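Local atomic coordinates of VIN1 (Oscarella pearsei, PDB entry 6BFI), a protein that probably binds actin filaments and may take part in cell-cell adhesion, as a sponge member of the vinculin family. Residues H273-A278 and V355-L360; E301-A306 and E324-L329; D312-K317 and L368-A373; A316-A321 and E361-K366. One frame throughout, in Å; residues are numbered along the deposited sequence.

Interaction 1 (H273-A278 and V355-L360); sequences HMFHQA and VKLQEL
Leu-357 reaches from helix 344-375 to Phe-275 and Ala-278 of helix 268-283, and it illustrates how one branched side chain can fasten two helices. Its CB leaves the backbone toward the opposite helix, and with CG anti to the backbone N (chi1 -158°) the fork is carried into the space between Phe-275 and Ala-278. CG of Leu-357 already lies 4.1 Å from CD2 of Phe-275. From there the two methyls divide the work. CD1 of Leu-357 meets the aromatic ring 3.8 Å from CE2 of Phe-275, at a slant. The other branch, CD2 of Leu-357, abuts CB of Ala-278 at 3.6 Å. One turn further on, Leu-360 adds a looser touch, its CD2 standing near the plane of the Phe-275 ring, at the edge, 4.4 Å from CE2. All four residues are buried, and Cys-298 of helix 289-306 touches both Phe-275 and Leu-357. The axes of the two short segments pass 9.9 Å apart at a crossing angle of -159°, and the purely apolar arrangement is that of two antiparallel helices sharing the hydrophobic interior of a vinculin-type four-helix bundle.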
loop_
_atom_site.group_PDB
_atom_site.type_symbol
_atom_site.label_atom_id
_atom_site.label_comp_id
_atom_site.label_asym_id
_atom_site.label_seq_id
_atom_site.Cartn_x
_atom_site.Cartn_y
_atom_site.Cartn_z
ATOM N N HIS A 273 9.543 4.729 -13.171
ATOM C CA HIS A 273 8.937 4.619 -14.492
ATOM C C HIS A 273 9.442 5.714 -15.422
ATOM O O HIS A 273 9.654 5.475 -16.615
ATOM C CB HIS A 273 7.414 4.671 -14.376
ATOM C CG HIS A 273 6.702 4.317 -15.642
ATOM N ND1 HIS A 273 6.226 5.269 -16.518
ATOM C CD2 HIS A 273 6.386 3.116 -16.182
ATOM C CE1 HIS A 273 5.643 4.668 -17.542
ATOM N NE2 HIS A 273 5.728 3.363 -17.362
ATOM N N MET A 274 9.650 6.921 -14.892
ATOM C CA MET A 274 10.192 8.003 -15.709
ATOM C C MET A 274 11.628 7.706 -16.131
ATOM O O MET A 274 12.006 7.950 -17.286
ATOM C CB MET A 274 10.106 9.324 -14.944
ATOM C CG MET A 274 10.576 10.539 -15.726
ATOM S SD MET A 274 10.407 12.070 -14.786
ATOM C CE MET A 274 8.626 12.264 -14.773
ATOM N N PHE A 275 12.440 7.179 -15.210
ATOM C CA PHE A 275 13.784 6.726 -15.557
ATOM C C PHE A 275 13.743 5.730 -16.710
ATOM O O PHE A 275 14.481 5.865 -17.693
ATOM C CB PHE A 275 14.453 6.091 -14.334
ATOM C CG PHE A 275 15.339 7.029 -13.560
ATOM C CD1 PHE A 275 14.814 7.853 -12.574
ATOM C CD2 PHE A 275 16.702 7.073 -13.804
ATOM C CE1 PHE A 275 15.632 8.710 -11.858
ATOM C CE2 PHE A 275 17.523 7.930 -13.091
ATOM C CZ PHE A 275 16.988 8.748 -12.119
ATOM N N HIS A 276 12.870 4.727 -16.607
ATOM C CA HIS A 276 12.841 3.665 -17.607
ATOM C C HIS A 276 12.321 4.175 -18.947
ATOM O O HIS A 276 12.812 3.766 -20.006
ATOM C CB HIS A 276 11.991 2.502 -17.100
ATOM C CG HIS A 276 12.431 1.970 -15.771
ATOM N ND1 HIS A 276 11.687 1.064 -15.046
ATOM C CD2 HIS A 276 13.542 2.216 -15.035
ATOM C CE1 HIS A 276 12.318 0.776 -13.922
ATOM N NE2 HIS A 276 13.447 1.462 -13.891
ATOM N N GLN A 277 11.328 5.066 -18.919
ATOM C CA GLN A 277 10.812 5.649 -20.152
ATOM C C GLN A 277 11.868 6.507 -20.837
ATOM O O GLN A 277 11.976 6.505 -22.070
ATOM C CB GLN A 277 9.561 6.476 -19.854
ATOM C CG GLN A 277 8.348 5.650 -19.469
ATOM C CD GLN A 277 7.565 5.170 -20.675
ATOM O OE1 GLN A 277 7.167 5.967 -21.525
ATOM N NE2 GLN A 277 7.342 3.863 -20.757
ATOM N N ALA A 278 12.651 7.250 -20.053
ATOM C CA ALA A 278 13.721 8.050 -20.637
ATOM C C ALA A 278 14.823 7.162 -21.204
ATOM O O ALA A 278 15.396 7.469 -22.257
ATOM C CB ALA A 278 14.281 9.016 -19.594
ATOM N N VAL A 355 22.562 4.601 -21.475
ATOM C CA VAL A 355 23.409 3.785 -20.609
ATOM C C VAL A 355 23.803 4.565 -19.360
ATOM O O VAL A 355 23.746 4.043 -18.238
ATOM C CB VAL A 355 24.643 3.291 -21.388
ATOM C CG1 VAL A 355 25.516 2.413 -20.507
ATOM C CG2 VAL A 355 24.210 2.537 -22.633
ATOM N N LYS A 356 24.194 5.833 -19.529
ATOM C CA LYS A 356 24.559 6.651 -18.376
ATOM C C LYS A 356 23.376 6.872 -17.442
ATOM O O LYS A 356 23.564 7.025 -16.229
ATOM C CB LYS A 356 25.126 7.991 -18.839
ATOM C CG LYS A 356 26.461 7.871 -19.551
ATOM C CD LYS A 356 27.445 7.075 -18.712
ATOM C CE LYS A 356 28.737 6.813 -19.461
ATOM N NZ LYS A 356 29.632 5.918 -18.680
ATOM N N LEU A 357 22.156 6.898 -17.979
ATOM C CA LEU A 357 20.983 7.048 -17.127
ATOM C C LEU A 357 20.733 5.781 -16.320
ATOM O O LEU A 357 20.356 5.849 -15.142
ATOM C CB LEU A 357 19.766 7.409 -17.978
ATOM C CG LEU A 357 18.606 8.098 -17.261
ATOM C CD1 LEU A 357 19.127 9.197 -16.349
ATOM C CD2 LEU A 357 17.636 8.666 -18.277
ATOM N N GLN A 358 20.951 4.613 -16.934
ATOM C CA GLN A 358 20.900 3.368 -16.174
ATOM C C GLN A 358 21.949 3.347 -15.068
ATOM O O GLN A 358 21.666 2.919 -13.941
ATOM C CB GLN A 358 21.088 2.171 -17.102
ATOM C CG GLN A 358 19.797 1.561 -17.597
ATOM C CD GLN A 358 19.995 0.160 -18.135
ATOM O OE1 GLN A 358 21.091 -0.206 -18.558
ATOM N NE2 GLN A 358 18.932 -0.637 -18.114
ATOM N N GLU A 359 23.169 3.801 -15.370
ATOM C CA GLU A 359 24.217 3.811 -14.352
ATOM C C GLU A 359 23.896 4.794 -13.232
ATOM O O GLU A 359 24.206 4.535 -12.062
ATOM C CB GLU A 359 25.567 4.135 -14.991
ATOM C CG GLU A 359 26.082 3.036 -15.906
ATOM C CD GLU A 359 27.355 3.420 -16.647
ATOM O OE1 GLU A 359 27.928 4.489 -16.351
ATOM O OE2 GLU A 359 27.779 2.646 -17.530
ATOM N N LEU A 360 23.273 5.927 -13.568
ATOM C CA LEU A 360 22.839 6.860 -12.534
ATOM C C LEU A 360 21.781 6.229 -11.639
ATOM O O LEU A 360 21.832 6.368 -10.409
ATOM C CB LEU A 360 22.312 8.148 -13.166
ATOM C CG LEU A 360 21.703 9.169 -12.202
ATOM C CD1 LEU A 360 22.706 9.568 -11.125
ATOM C CD2 LEU A 360 21.211 10.393 -12.952
#

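Interaction 2 (E301-A306 and E324-L329); sequences EGRRVA and ELDQIL
Arg-303 and Asp-326 meet through one charged pair at the surface, where a long side chain spans the distance between two helices. The arginine starts with CG beside the backbone N and anti to the carbonyl carbon (chi1 -60°), then runs extended from CG to NE, so that the whole length of the chain is spent on reach. Its guanidinium comes to the aspartate with NH2 leading: NH2 of Arg-303 stands 2.5 Å from OD2 of Asp-326 in a salt bridge, a short separation whose exact value should be read with caution. Asp-326 meets it with an unusual first torsion, chi1 -103°, away from the staggered positions. The guanidinium and carboxylate planes are turned 66° apart, and the two side chains cross at about a right angle. The pair links helices 289-306 and 312-338, consecutive members of an antiparallel helical bundle in this vinculin-family protein, at the bundle's surface. NH2 of Arg-303 also has a salt bridge to OD1 of Asp-323, so the carboxylates of Asp-323 and Asp-326 share one guanidinium nitrogen. CG of Arg-303 packs on Leu-319, and the side chain also touches Ala-322. Next along the chain, Arg-304 turns elsewhere, its NE making a weak bond of 3.4 Å to OE1 of Glu-301.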
loop_
_atom_site.group_PDB
_atom_site.type_symbol
_atom_site.label_atom_id
_atom_site.label_comp_id
_atom_site.label_asym_id
_atom_site.label_seq_id
_atom_site.Cartn_x
_atom_site.Cartn_y
_atom_site.Cartn_z
ATOM N N GLU A 301 16.585 14.191 -9.751
ATOM C CA GLU A 301 16.447 13.154 -8.733
ATOM C C GLU A 301 17.812 12.644 -8.286
ATOM O O GLU A 301 18.035 12.401 -7.091
ATOM C CB GLU A 301 15.581 12.009 -9.261
ATOM C CG GLU A 301 15.568 10.757 -8.390
ATOM C CD GLU A 301 14.791 10.925 -7.089
ATOM O OE1 GLU A 301 14.271 12.031 -6.821
ATOM O OE2 GLU A 301 14.693 9.938 -6.330
ATOM N N GLY A 302 18.744 12.491 -9.229
ATOM C CA GLY A 302 20.087 12.067 -8.866
ATOM C C GLY A 302 20.771 13.035 -7.921
ATOM O O GLY A 302 21.401 12.623 -6.943
ATOM N N ARG A 303 20.655 14.338 -8.194
ATOM C CA ARG A 303 21.271 15.325 -7.312
ATOM C C ARG A 303 20.546 15.410 -5.974
ATOM O O ARG A 303 21.185 15.634 -4.936
ATOM C CB ARG A 303 21.307 16.690 -8.002
ATOM C CG ARG A 303 22.097 16.681 -9.303
ATOM C CD ARG A 303 22.102 18.034 -9.995
ATOM N NE ARG A 303 22.826 17.971 -11.263
ATOM C CZ ARG A 303 22.932 18.981 -12.122
ATOM N NH1 ARG A 303 22.360 20.148 -11.856
ATOM N NH2 ARG A 303 23.611 18.823 -13.250
ATOM N N ARG A 304 19.222 15.229 -5.980
ATOM C CA ARG A 304 18.470 15.196 -4.730
ATOM C C ARG A 304 18.954 14.067 -3.833
ATOM O O ARG A 304 19.149 14.260 -2.628
ATOM C CB ARG A 304 16.976 15.044 -5.015
ATOM C CG ARG A 304 16.090 15.235 -3.795
ATOM C CD ARG A 304 14.694 14.667 -4.017
ATOM N NE ARG A 304 14.615 13.254 -3.656
ATOM C CZ ARG A 304 14.264 12.810 -2.452
ATOM N NH1 ARG A 304 13.956 13.671 -1.489
ATOM N NH2 ARG A 304 14.219 11.507 -2.209
ATOM N N VAL A 305 19.153 12.876 -4.404
ATOM C CA VAL A 305 19.700 11.774 -3.618
ATOM C C VAL A 305 21.146 12.057 -3.227
ATOM O O VAL A 305 21.592 11.666 -2.140
ATOM C CB VAL A 305 19.566 10.451 -4.393
ATOM C CG1 VAL A 305 20.197 9.304 -3.618
ATOM C CG2 VAL A 305 18.100 10.155 -4.681
ATOM N N ALA A 306 21.898 12.750 -4.088
ATOM C CA ALA A 306 23.282 13.083 -3.760
ATOM C C ALA A 306 23.361 13.961 -2.516
ATOM O O ALA A 306 24.269 13.802 -1.691
ATOM C CB ALA A 306 23.954 13.776 -4.946
ATOM N N GLU A 324 27.950 14.898 -15.965
ATOM C CA GLU A 324 28.270 14.205 -17.209
ATOM C C GLU A 324 27.037 14.092 -18.096
ATOM O O GLU A 324 27.097 14.356 -19.305
ATOM C CB GLU A 324 28.846 12.821 -16.910
ATOM C CG GLU A 324 29.234 12.035 -18.153
ATOM C CD GLU A 324 29.802 10.665 -17.828
ATOM O OE1 GLU A 324 29.251 9.984 -16.939
ATOM O OE2 GLU A 324 30.808 10.275 -18.460
ATOM N N LEU A 325 25.900 13.713 -17.503
ATOM C CA LEU A 325 24.667 13.603 -18.278
ATOM C C LEU A 325 24.230 14.959 -18.820
ATOM O O LEU A 325 23.758 15.054 -19.959
ATOM C CB LEU A 325 23.565 12.977 -17.426
ATOM C CG LEU A 325 23.437 11.459 -17.564
ATOM C CD1 LEU A 325 22.686 10.868 -16.383
ATOM C CD2 LEU A 325 22.738 11.114 -18.872
ATOM N N ASP A 326 24.384 16.021 -18.024
ATOM C CA ASP A 326 24.070 17.358 -18.519
ATOM C C ASP A 326 24.950 17.730 -19.706
ATOM O O ASP A 326 24.474 18.322 -20.683
ATOM C CB ASP A 326 24.219 18.385 -17.397
ATOM C CG ASP A 326 22.884 18.822 -16.826
ATOM O OD1 ASP A 326 21.906 18.911 -17.599
ATOM O OD2 ASP A 326 22.815 19.078 -15.605
ATOM N N GLN A 327 26.240 17.385 -19.643
ATOM C CA GLN A 327 27.131 17.661 -20.766
ATOM C C GLN A 327 26.691 16.906 -22.016
ATOM O O GLN A 327 26.650 17.475 -23.116
ATOM C CB GLN A 327 28.570 17.302 -20.396
ATOM C CG GLN A 327 29.594 17.676 -21.452
ATOM C CD GLN A 327 29.729 19.176 -21.633
ATOM O OE1 GLN A 327 29.394 19.955 -20.738
ATOM N NE2 GLN A 327 30.220 19.590 -22.796
ATOM N N ILE A 328 26.350 15.622 -21.864
ATOM C CA ILE A 328 25.847 14.852 -23.000
ATOM C C ILE A 328 24.587 15.496 -23.566
ATOM O O ILE A 328 24.377 15.520 -24.786
ATOM C CB ILE A 328 25.601 13.388 -22.590
ATOM C CG1 ILE A 328 26.924 12.704 -22.235
ATOM C CG2 ILE A 328 24.901 12.626 -23.703
ATOM C CD1 ILE A 328 26.788 11.220 -21.966
ATOM N N LEU A 329 23.735 16.041 -22.693
ATOM C CA LEU A 329 22.520 16.700 -23.166
ATOM C C LEU A 329 22.848 17.945 -23.979
ATOM O O LEU A 329 22.242 18.185 -25.032
ATOM C CB LEU A 329 21.617 17.050 -21.984
ATOM C CG LEU A 329 20.453 16.088 -21.734
ATOM C CD1 LEU A 329 20.946 14.655 -21.614
ATOM C CD2 LEU A 329 19.677 16.498 -20.492
#

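Interaction 3 (D312-K317 and L368-A373); sequences DETRAK and LAERVA
Thr-314 and Glu-370 provide all the surface buried here, in nearly equal shares, and show how a narrow polar contact can bridge two helices whose backbones stay well apart: the CA atoms of Thr-314 and Glu-370 are 8.9 Å from each other. The two side chains reach toward each other across the gap between the helices. Glu-370 is extended beyond CG, with that atom anti to the backbone N (chi1 -154°), which holds the carboxylate far out from its own helix. There OE1 of Glu-370 sits against both branches of the threonine, 3.1 Å from OG1 of Thr-314 and 3.2 Å from its CG2. The stronger polar partner of the hydroxyl is the carbonyl O of Thr-311, one turn back in the chain, so OE1 of Glu-370 competes for the same single proton. The second carboxylate oxygen, OE2 of Glu-370, has a weak hydrogen bond to OG1 of Thr-311. Replacing Glu-370 with an alanine would remove the carboxylate, and Thr-314 is likely to lose its only touch with this part of helix 344-375, leaving a gap beside its methyl. The contact lies near the start of helix 312-338, and Glu-370 also rests on Ala-310 in the preceding loop. Behind it, the same part of helix 344-375 packs against helices 399-427, 466-493 and 496-519 through Leu-368 and Val-372, among others.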
loop_
_atom_site.group_PDB
_atom_site.type_symbol
_atom_site.label_atom_id
_atom_site.label_comp_id
_atom_site.label_asym_id
_atom_site.label_seq_id
_atom_site.Cartn_x
_atom_site.Cartn_y
_atom_site.Cartn_z
ATOM N N ASP A 312 30.594 11.514 1.425
ATOM C CA ASP A 312 30.913 12.486 0.385
ATOM C C ASP A 312 31.376 11.822 -0.905
ATOM O O ASP A 312 31.354 12.466 -1.961
ATOM C CB ASP A 312 31.983 13.456 0.884
ATOM C CG ASP A 312 31.463 14.403 1.947
ATOM O OD1 ASP A 312 31.278 15.599 1.640
ATOM O OD2 ASP A 312 31.232 13.950 3.088
ATOM N N GLU A 313 31.792 10.556 -0.846
ATOM C CA GLU A 313 32.229 9.866 -2.053
ATOM C C GLU A 313 31.053 9.574 -2.975
ATOM O O GLU A 313 31.104 9.869 -4.175
ATOM C CB GLU A 313 32.967 8.581 -1.681
ATOM C CG GLU A 313 34.176 8.820 -0.795
ATOM C CD GLU A 313 35.115 7.632 -0.748
ATOM O OE1 GLU A 313 34.637 6.485 -0.872
ATOM O OE2 GLU A 313 36.337 7.850 -0.595
ATOM N N THR A 314 29.978 8.995 -2.433
ATOM C CA THR A 314 28.788 8.765 -3.246
ATOM C C THR A 314 28.117 10.075 -3.635
ATOM O O THR A 314 27.487 10.156 -4.696
ATOM C CB THR A 314 27.803 7.860 -2.504
ATOM O OG1 THR A 314 27.549 8.397 -1.201
ATOM C CG2 THR A 314 28.373 6.456 -2.369
ATOM N N ARG A 315 28.241 11.104 -2.798
ATOM C CA ARG A 315 27.727 12.424 -3.148
ATOM C C ARG A 315 28.433 12.969 -4.385
ATOM O O ARG A 315 27.794 13.302 -5.391
ATOM C CB ARG A 315 27.897 13.367 -1.957
ATOM C CG ARG A 315 27.332 14.763 -2.137
ATOM C CD ARG A 315 27.385 15.507 -0.810
ATOM N NE ARG A 315 26.642 16.763 -0.827
ATOM C CZ ARG A 315 26.325 17.449 0.267
ATOM N NH1 ARG A 315 26.679 16.995 1.462
ATOM N NH2 ARG A 315 25.648 18.586 0.170
ATOM N N ALA A 316 29.765 13.051 -4.327
ATOM C CA ALA A 316 30.529 13.574 -5.456
ATOM C C ALA A 316 30.414 12.679 -6.683
ATOM O O ALA A 316 30.538 13.161 -7.813
ATOM C CB ALA A 316 31.995 13.747 -5.058
ATOM N N LYS A 317 30.181 11.379 -6.484
ATOM C CA LYS A 317 30.022 10.471 -7.617
ATOM C C LYS A 317 28.680 10.687 -8.307
ATOM O O LYS A 317 28.609 10.775 -9.540
ATOM C CB LYS A 317 30.167 9.023 -7.147
ATOM C CG LYS A 317 30.170 7.996 -8.267
ATOM C CD LYS A 317 30.574 6.624 -7.747
ATOM C CE LYS A 317 30.772 5.636 -8.886
ATOM N NZ LYS A 317 31.809 6.094 -9.850
ATOM N N LEU A 368 21.199 4.585 -1.621
ATOM C CA LEU A 368 20.185 4.212 -0.637
ATOM C C LEU A 368 20.625 3.002 0.179
ATOM O O LEU A 368 20.468 2.979 1.408
ATOM C CB LEU A 368 18.848 3.942 -1.328
ATOM C CG LEU A 368 17.891 5.135 -1.390
ATOM C CD1 LEU A 368 18.517 6.298 -2.147
ATOM C CD2 LEU A 368 16.564 4.726 -2.014
ATOM N N ALA A 369 21.191 1.990 -0.486
ATOM C CA ALA A 369 21.709 0.836 0.240
ATOM C C ALA A 369 22.822 1.232 1.201
ATOM O O ALA A 369 22.994 0.596 2.247
ATOM C CB ALA A 369 22.205 -0.226 -0.740
ATOM N N GLU A 370 23.582 2.280 0.870
ATOM C CA GLU A 370 24.635 2.740 1.768
ATOM C C GLU A 370 24.049 3.446 2.985
ATOM O O GLU A 370 24.499 3.224 4.117
ATOM C CB GLU A 370 25.596 3.662 1.018
ATOM C CG GLU A 370 26.997 3.703 1.603
ATOM C CD GLU A 370 27.865 4.775 0.975
ATOM O OE1 GLU A 370 27.316 5.814 0.555
ATOM O OE2 GLU A 370 29.097 4.579 0.902
ATOM N N ARG A 371 23.042 4.301 2.772
ATOM C CA ARG A 371 22.342 4.912 3.898
ATOM C C ARG A 371 21.780 3.850 4.832
ATOM O O ARG A 371 21.881 3.975 6.058
ATOM C CB ARG A 371 21.222 5.822 3.396
ATOM C CG ARG A 371 21.654 7.254 3.114
ATOM C CD ARG A 371 21.881 8.037 4.400
ATOM N NE ARG A 371 20.648 8.214 5.161
ATOM C CZ ARG A 371 19.806 9.231 5.004
ATOM N NH1 ARG A 371 20.066 10.175 4.107
ATOM N NH2 ARG A 371 18.705 9.307 5.742
ATOM N N VAL A 372 21.192 2.791 4.272
ATOM C CA VAL A 372 20.663 1.724 5.115
ATOM C C VAL A 372 21.794 1.006 5.846
ATOM O O VAL A 372 21.685 0.708 7.042
ATOM C CB VAL A 372 19.816 0.753 4.278
ATOM C CG1 VAL A 372 19.391 -0.442 5.113
ATOM C CG2 VAL A 372 18.609 1.478 3.721
ATOM N N ALA A 373 22.897 0.727 5.146
ATOM C CA ALA A 373 24.025 0.053 5.782
ATOM C C ALA A 373 24.596 0.869 6.936
ATOM O O ALA A 373 25.110 0.298 7.904
ATOM C CB ALA A 373 25.115 -0.239 4.754
#

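Interaction 4 (A316-A321 and E361-K366); sequences AKLLAA and EQEIRK
Leu-318 and Glu-363 face each other where helices 312-338 and 344-375, consecutive in the chain, run side by side as an antiparallel helical hairpin within a vinculin-type bundle. The short segments cross at -165° with their axes 10.3 Å apart. Leu-318 crosses the glutamate at a slant and uses only its CD2 branch, which lies 3.8 Å from CB of Glu-363. CD2 of Leu-318 also reaches CG1 of Ile-364, at 3.9 Å, so a single leucine branch settles over two successive residues. Ile-364 continues inward to Val-305 and Phe-275, and Leu-318 to Ala-306, which makes this side of the contact the buried one. On the outer side Glu-363 bends at chi2 (64°), turning its carboxylate away from the apolar pair and across the chain of Lys-317 at about a right angle. The lysine meets it with methylenes rather than with its ammonium: NZ of Lys-317 stays 4.2 Å from OE2 of Glu-363, too far for a salt bridge though near enough for attraction between the charges. With an alanine in place of Glu-363, the ammonium of Lys-317 would probably lose this nearby negative charge and its outer methylenes would be set free to turn. In the present arrangement the tightest approach of the two side chains is made by carbon, CE of Lys-317 standing 3.2 Å from OE2 of Glu-363.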
loop_
_atom_site.group_PDB
_atom_site.type_symbol
_atom_site.label_atom_id
_atom_site.label_comp_id
_atom_site.label_asym_id
_atom_site.label_seq_id
_atom_site.Cartn_x
_atom_site.Cartn_y
_atom_site.Cartn_z
ATOM N N ALA A 316 29.765 13.051 -4.327
ATOM C CA ALA A 316 30.529 13.574 -5.456
ATOM C C ALA A 316 30.414 12.679 -6.683
ATOM O O ALA A 316 30.538 13.161 -7.813
ATOM C CB ALA A 316 31.995 13.747 -5.058
ATOM N N LYS A 317 30.181 11.379 -6.484
ATOM C CA LYS A 317 30.022 10.471 -7.617
ATOM C C LYS A 317 28.680 10.687 -8.307
ATOM O O LYS A 317 28.609 10.775 -9.540
ATOM C CB LYS A 317 30.167 9.023 -7.147
ATOM C CG LYS A 317 30.170 7.996 -8.267
ATOM C CD LYS A 317 30.574 6.624 -7.747
ATOM C CE LYS A 317 30.772 5.636 -8.886
ATOM N NZ LYS A 317 31.809 6.094 -9.850
ATOM N N LEU A 318 27.602 10.772 -7.522
ATOM C CA LEU A 318 26.290 11.063 -8.094
ATOM C C LEU A 318 26.289 12.410 -8.806
ATOM O O LEU A 318 25.726 12.543 -9.899
ATOM C CB LEU A 318 25.223 11.031 -7.000
ATOM C CG LEU A 318 24.786 9.648 -6.514
ATOM C CD1 LEU A 318 24.017 9.749 -5.202
ATOM C CD2 LEU A 318 23.941 8.967 -7.579
ATOM N N LEU A 319 26.925 13.419 -8.203
ATOM C CA LEU A 319 27.024 14.717 -8.865
ATOM C C LEU A 319 27.859 14.628 -10.138
ATOM O O LEU A 319 27.560 15.306 -11.130
ATOM C CB LEU A 319 27.605 15.750 -7.902
ATOM C CG LEU A 319 26.727 16.070 -6.691
ATOM C CD1 LEU A 319 27.432 17.026 -5.743
ATOM C CD2 LEU A 319 25.391 16.645 -7.140
ATOM N N ALA A 320 28.901 13.792 -10.134
ATOM C CA ALA A 320 29.708 13.610 -11.337
ATOM C C ALA A 320 28.878 13.014 -12.466
ATOM O O ALA A 320 28.932 13.484 -13.610
ATOM C CB ALA A 320 30.918 12.726 -11.030
ATOM N N ALA A 321 28.097 11.973 -12.162
ATOM C CA ALA A 321 27.226 11.387 -13.176
ATOM C C ALA A 321 26.193 12.397 -13.661
ATOM O O ALA A 321 25.868 12.443 -14.854
ATOM C CB ALA A 321 26.540 10.139 -12.624
ATOM N N GLU A 361 20.813 5.528 -12.238
ATOM C CA GLU A 361 19.823 4.807 -11.443
ATOM C C GLU A 361 20.492 3.804 -10.509
ATOM O O GLU A 361 20.148 3.717 -9.319
ATOM C CB GLU A 361 18.829 4.107 -12.370
ATOM C CG GLU A 361 17.779 3.270 -11.663
ATOM C CD GLU A 361 16.831 2.583 -12.632
ATOM O OE1 GLU A 361 16.972 2.793 -13.856
ATOM O OE2 GLU A 361 15.946 1.833 -12.169
ATOM N N GLN A 362 21.467 3.053 -11.026
ATOM C CA GLN A 362 22.140 2.053 -10.203
ATOM C C GLN A 362 22.897 2.702 -9.052
ATOM O O GLN A 362 22.904 2.178 -7.932
ATOM C CB GLN A 362 23.084 1.208 -11.059
ATOM C CG GLN A 362 23.668 0.008 -10.324
ATOM C CD GLN A 362 22.596 -0.950 -9.828
ATOM O OE1 GLN A 362 21.544 -1.101 -10.449
ATOM N NE2 GLN A 362 22.858 -1.600 -8.700
ATOM N N GLU A 363 23.538 3.847 -9.304
ATOM C CA GLU A 363 24.255 4.527 -8.230
ATOM C C GLU A 363 23.295 5.122 -7.207
ATOM O O GLU A 363 23.650 5.246 -6.028
ATOM C CB GLU A 363 25.168 5.611 -8.804
ATOM C CG GLU A 363 26.627 5.503 -8.362
ATOM C CD GLU A 363 27.307 4.233 -8.853
ATOM O OE1 GLU A 363 27.109 3.163 -8.237
ATOM O OE2 GLU A 363 28.040 4.303 -9.862
ATOM N N ILE A 364 22.088 5.501 -7.631
ATOM C CA ILE A 364 21.070 5.932 -6.676
ATOM C C ILE A 364 20.692 4.774 -5.760
ATOM O O ILE A 364 20.621 4.922 -4.530
ATOM C CB ILE A 364 19.845 6.496 -7.416
ATOM C CG1 ILE A 364 20.178 7.861 -8.019
ATOM C CG2 ILE A 364 18.652 6.592 -6.483
ATOM C CD1 ILE A 364 19.028 8.486 -8.779
ATOM N N ARG A 365 20.462 3.594 -6.346
ATOM C CA ARG A 365 20.197 2.416 -5.526
ATOM C C ARG A 365 21.355 2.128 -4.577
ATOM O O ARG A 365 21.140 1.774 -3.410
ATOM C CB ARG A 365 19.918 1.207 -6.418
ATOM C CG ARG A 365 18.586 1.274 -7.137
ATOM C CD ARG A 365 18.123 -0.104 -7.567
ATOM N NE ARG A 365 18.902 -0.618 -8.687
ATOM C CZ ARG A 365 18.568 -0.451 -9.962
ATOM N NH1 ARG A 365 17.466 0.219 -10.277
ATOM N NH2 ARG A 365 19.332 -0.953 -10.922
ATOM N N LYS A 366 22.592 2.287 -5.056
ATOM C CA LYS A 366 23.750 2.045 -4.199
ATOM C C LYS A 366 23.808 3.051 -3.055
ATOM O O LYS A 366 24.181 2.699 -1.930
ATOM C CB LYS A 366 25.033 2.090 -5.030
ATOM C CG LYS A 366 26.254 1.520 -4.321
ATOM C CD LYS A 366 27.343 1.136 -5.318
ATOM C CE LYS A 366 28.387 0.228 -4.679
ATOM N NZ LYS A 366 29.326 -0.354 -5.683
#

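In the fold
Followed from the N terminus, the chain lays down helices 268-283, 289-306, 312-338 and 344-375, and the four contacts tie them into one bundle. Interaction 1 closes a wide loop by joining the first of these helices to the last. Interaction 2, nested inside that loop, links the second to the third. Interactions 3 and 4 join the third to the fourth and close shorter loops than interaction 1; their segments overlap at Ala-316 and Lys-317, and each crosses interactions 1 and 2 along the chain. Leu-325 of segment 324-329 packs on Leu-357 and Leu-360, while Leu-318 touches Ala-306 and Leu-360, so apolar packing runs on between interactions 1, 2 and 4, while interaction 3 lies at the surface.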